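Local coordinates for protein beta-lactamase (Klebsiella pneumoniae, PDB 6KBY) that probably hydrolyses beta-lactam antibiotics to substituted beta-amino acids, conferring resistance, and also binds adenosine monophosphate, at residues A[80-85]-A[260-265]. Residues are numbered along the deposited sequence; the frame is centred on the assembly and turned at random.
Sequences LASYAQ and LTATHT
Ser82 meets two consecutive residues, Ala262 and Thr263, through different atoms: its OG lies 3.4 Å from Ala262 CB, while its CB rests 3.7 Å from Thr263 CG2. Side chains this small let the backbones come close, with 6.2 Å between Ser82 CA and Thr263 CA. No hydrogen bond joins 80-85 to 260-265, so between these two segments the contact is van der Waals packing, burying 125 Å² in all. With OG anti to the backbone N (chi1 -175°), the Ser82 hydroxyl extends across to helix 255-262, where it donates a hydrogen bond to Ala259 O, one residue before 260-265. In this class C beta-lactamase fold the contact, away from the AMP pocket, joins helix 72-86, which starts just after Ser71, the residue covalently bound to AMP, to the end of helix 255-262, where the chain turns toward strand 266-270 of the antiparallel sheet. Behind the methyl, Thr263 OG1 bonds to Leu260 O at 2.7 Å, in the carbonyl plane with a C=O...O angle of 151°; this bond helps hold chi1 near 65°, which leaves CG2 facing Ser82. Leu260 O also accepts from Thr263 N. Farther out, a type I turn spans Ala262 to Thr265, with Thr265 N and OG1 both reaching Ala262 O from one face of its plane.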
ATOM      1  N   LEU A  80      -5.436   8.334   5.543  1.00  7.20           N
ATOM      2  CA  LEU A  80      -6.685   8.973   5.947  1.00  7.55           C
ATOM      3  C   LEU A  80      -6.844   8.981   7.461  1.00  7.61           C
ATOM      4  O   LEU A  80      -7.238  10.000   8.042  1.00  8.23           O
ATOM      5  CB  LEU A  80      -7.876   8.285   5.278  1.00  8.38           C
ATOM      6  CG  LEU A  80      -9.198   9.029   5.496  1.00  8.32           C
ATOM      7  CD1 LEU A  80      -9.228  10.339   4.712  1.00  9.77           C
ATOM      8  CD2 LEU A  80     -10.387   8.148   5.138  1.00  8.19           C
ATOM      9  N   ALA A  81      -6.550   7.858   8.120  1.00  7.25           N
ATOM     10  CA  ALA A  81      -6.628   7.827   9.579  1.00  7.41           C
ATOM     11  C   ALA A  81      -5.652   8.812  10.204  1.00  7.43           C
ATOM     12  O   ALA A  81      -5.980   9.491  11.187  1.00  8.04           O
ATOM     13  CB  ALA A  81      -6.358   6.411  10.087  1.00  9.29           C
ATOM     14  N   SER A  82      -4.445   8.904   9.644  1.00  7.63           N
ATOM     15  CA  SER A  82      -3.461   9.850  10.143  1.00  8.60           C
ATOM     16  C   SER A  82      -3.930  11.285   9.931  1.00  8.17           C
ATOM     17  O   SER A  82      -3.740  12.146  10.801  1.00  9.17           O
ATOM     18  CB  SER A  82      -2.131   9.587   9.443  1.00  8.48           C
ATOM     19  OG  SER A  82      -1.117  10.403   9.977  1.00  8.14           O
ATOM     20  N   TYR A  83      -4.561  11.556   8.785  1.00  8.68           N
ATOM     21  CA  TYR A  83      -5.119  12.880   8.535  1.00  9.19           C
ATOM     22  C   TYR A  83      -6.207  13.213   9.546  1.00  8.71           C
ATOM     23  O   TYR A  83      -6.241  14.320  10.096  1.00 10.07           O
ATOM     24  CB  TYR A  83      -5.649  12.938   7.104  1.00  9.89           C
ATOM     25  CG  TYR A  83      -6.265  14.257   6.714  1.00 10.68           C
ATOM     26  CD1 TYR A  83      -5.476  15.378   6.500  1.00 15.09           C
ATOM     27  CD2 TYR A  83      -7.635  14.373   6.526  1.00 13.00           C
ATOM     28  CE1 TYR A  83      -6.041  16.588   6.131  1.00 17.35           C
ATOM     29  CE2 TYR A  83      -8.206  15.576   6.157  1.00 15.51           C
ATOM     30  CZ  TYR A  83      -7.404  16.676   5.959  1.00 16.60           C
ATOM     31  OH  TYR A  83      -7.965  17.879   5.590  1.00 21.75           O
ATOM     32  N   ALA A  84      -7.090  12.258   9.829  1.00  8.65           N
ATOM     33  CA  ALA A  84      -8.094  12.477  10.863  1.00  9.08           C
ATOM     34  C   ALA A  84      -7.440  12.728  12.215  1.00  9.47           C
ATOM     35  O   ALA A  84      -7.900  13.576  12.993  1.00 10.57           O
ATOM     36  CB  ALA A  84      -9.037  11.277  10.933  1.00  9.79           C
ATOM     37  N   GLN A  85      -6.362  12.003  12.513  1.00  9.15           N
ATOM     38  CA  GLN A  85      -5.697  12.149  13.801  1.00 10.38           C
ATOM     39  C   GLN A  85      -5.070  13.530  13.945  1.00 10.90           C
ATOM     40  O   GLN A  85      -5.302  14.229  14.942  1.00 11.72           O
ATOM     41  CB  GLN A  85      -4.658  11.038  13.960  1.00 10.88           C
ATOM     42  CG  GLN A  85      -4.013  10.969  15.326  1.00 13.33           C
ATOM     43  CD  GLN A  85      -2.695  11.698  15.360  1.00 16.97           C
ATOM     44  OE1 GLN A  85      -1.788  11.410  14.571  1.00 18.36           O
ATOM     45  NE2 GLN A  85      -2.579  12.659  16.268  1.00 18.01           N
ATOM     46  N   LEU A 260       0.876  12.385   6.159  1.00  8.21           N
ATOM     47  CA  LEU A 260       1.708  11.441   5.415  1.00  7.61           C
ATOM     48  C   LEU A 260       2.887  10.980   6.257  1.00  7.23           C
ATOM     49  O   LEU A 260       3.133   9.777   6.416  1.00  7.56           O
ATOM     50  CB  LEU A 260       2.221  12.104   4.141  1.00  7.97           C
ATOM     51  CG  LEU A 260       1.189  12.333   3.038  1.00  8.53           C
ATOM     52  CD1 LEU A 260       1.690  13.428   2.101  1.00 10.68           C
ATOM     53  CD2 LEU A 260       0.926  11.034   2.279  1.00  9.91           C
ATOM     54  N   THR A 261       3.630  11.936   6.802  1.00  7.81           N
ATOM     55  CA  THR A 261       4.828  11.596   7.554  1.00  7.88           C
ATOM     56  C   THR A 261       4.488  10.746   8.766  1.00  7.10           C
ATOM     57  O   THR A 261       5.188   9.776   9.066  1.00  7.36           O
ATOM     58  CB  THR A 261       5.530  12.891   7.955  1.00  8.39           C
ATOM     59  OG1 THR A 261       5.957  13.559   6.761  1.00  9.79           O
ATOM     60  CG2 THR A 261       6.728  12.627   8.870  1.00 11.38           C
ATOM     61  N   ALA A 262       3.394  11.075   9.457  1.00  7.22           N
ATOM     62  CA  ALA A 262       3.050  10.359  10.679  1.00  7.78           C
ATOM     63  C   ALA A 262       2.678   8.905  10.428  1.00  6.55           C
ATOM     64  O   ALA A 262       2.745   8.100  11.364  1.00  6.97           O
ATOM     65  CB  ALA A 262       1.929  11.071  11.442  1.00  8.72           C
ATOM     66  N   THR A 263       2.287   8.537   9.200  1.00  6.43           N
ATOM     67  CA  THR A 263       2.029   7.120   8.944  1.00  6.97           C
ATOM     68  C   THR A 263       3.290   6.281   9.071  1.00  5.97           C
ATOM     69  O   THR A 263       3.185   5.052   9.180  1.00  6.67           O
ATOM     70  CB  THR A 263       1.410   6.841   7.567  1.00  6.38           C
ATOM     71  OG1 THR A 263       2.333   7.193   6.530  1.00  6.84           O
ATOM     72  CG2 THR A 263       0.080   7.553   7.369  1.00  7.84           C
ATOM     73  N   HIS A 264       4.468   6.911   9.018  1.00  6.64           N
ATOM     74  CA  HIS A 264       5.732   6.199   9.136  1.00  6.68           C
ATOM     75  C   HIS A 264       6.153   5.972  10.583  1.00  6.14           C
ATOM     76  O   HIS A 264       7.246   5.441  10.807  1.00  7.18           O
ATOM     77  CB  HIS A 264       6.876   6.966   8.458  1.00  7.30           C
ATOM     78  CG  HIS A 264       6.581   7.485   7.081  1.00  6.45           C
ATOM     79  ND1 HIS A 264       7.460   8.318   6.426  1.00  6.98           N
ATOM     80  CD2 HIS A 264       5.531   7.312   6.240  1.00  7.18           C
ATOM     81  CE1 HIS A 264       6.966   8.642   5.246  1.00  7.84           C
ATOM     82  NE2 HIS A 264       5.799   8.043   5.104  1.00  7.19           N
ATOM     83  N   THR A 265       5.338   6.375  11.558  1.00  6.62           N
ATOM     84  CA  THR A 265       5.661   6.147  12.959  1.00  6.68           C
ATOM     85  C   THR A 265       5.697   4.648  13.216  1.00  6.29           C
ATOM     86  O   THR A 265       4.812   3.915  12.770  1.00  7.13           O
ATOM     87  CB  THR A 265       4.583   6.796  13.831  1.00  6.72           C
ATOM     88  OG1 THR A 265       4.495   8.187  13.501  1.00  7.11           O
ATOM     89  CG2 THR A 265       4.915   6.656  15.299  1.00  7.58           C
TER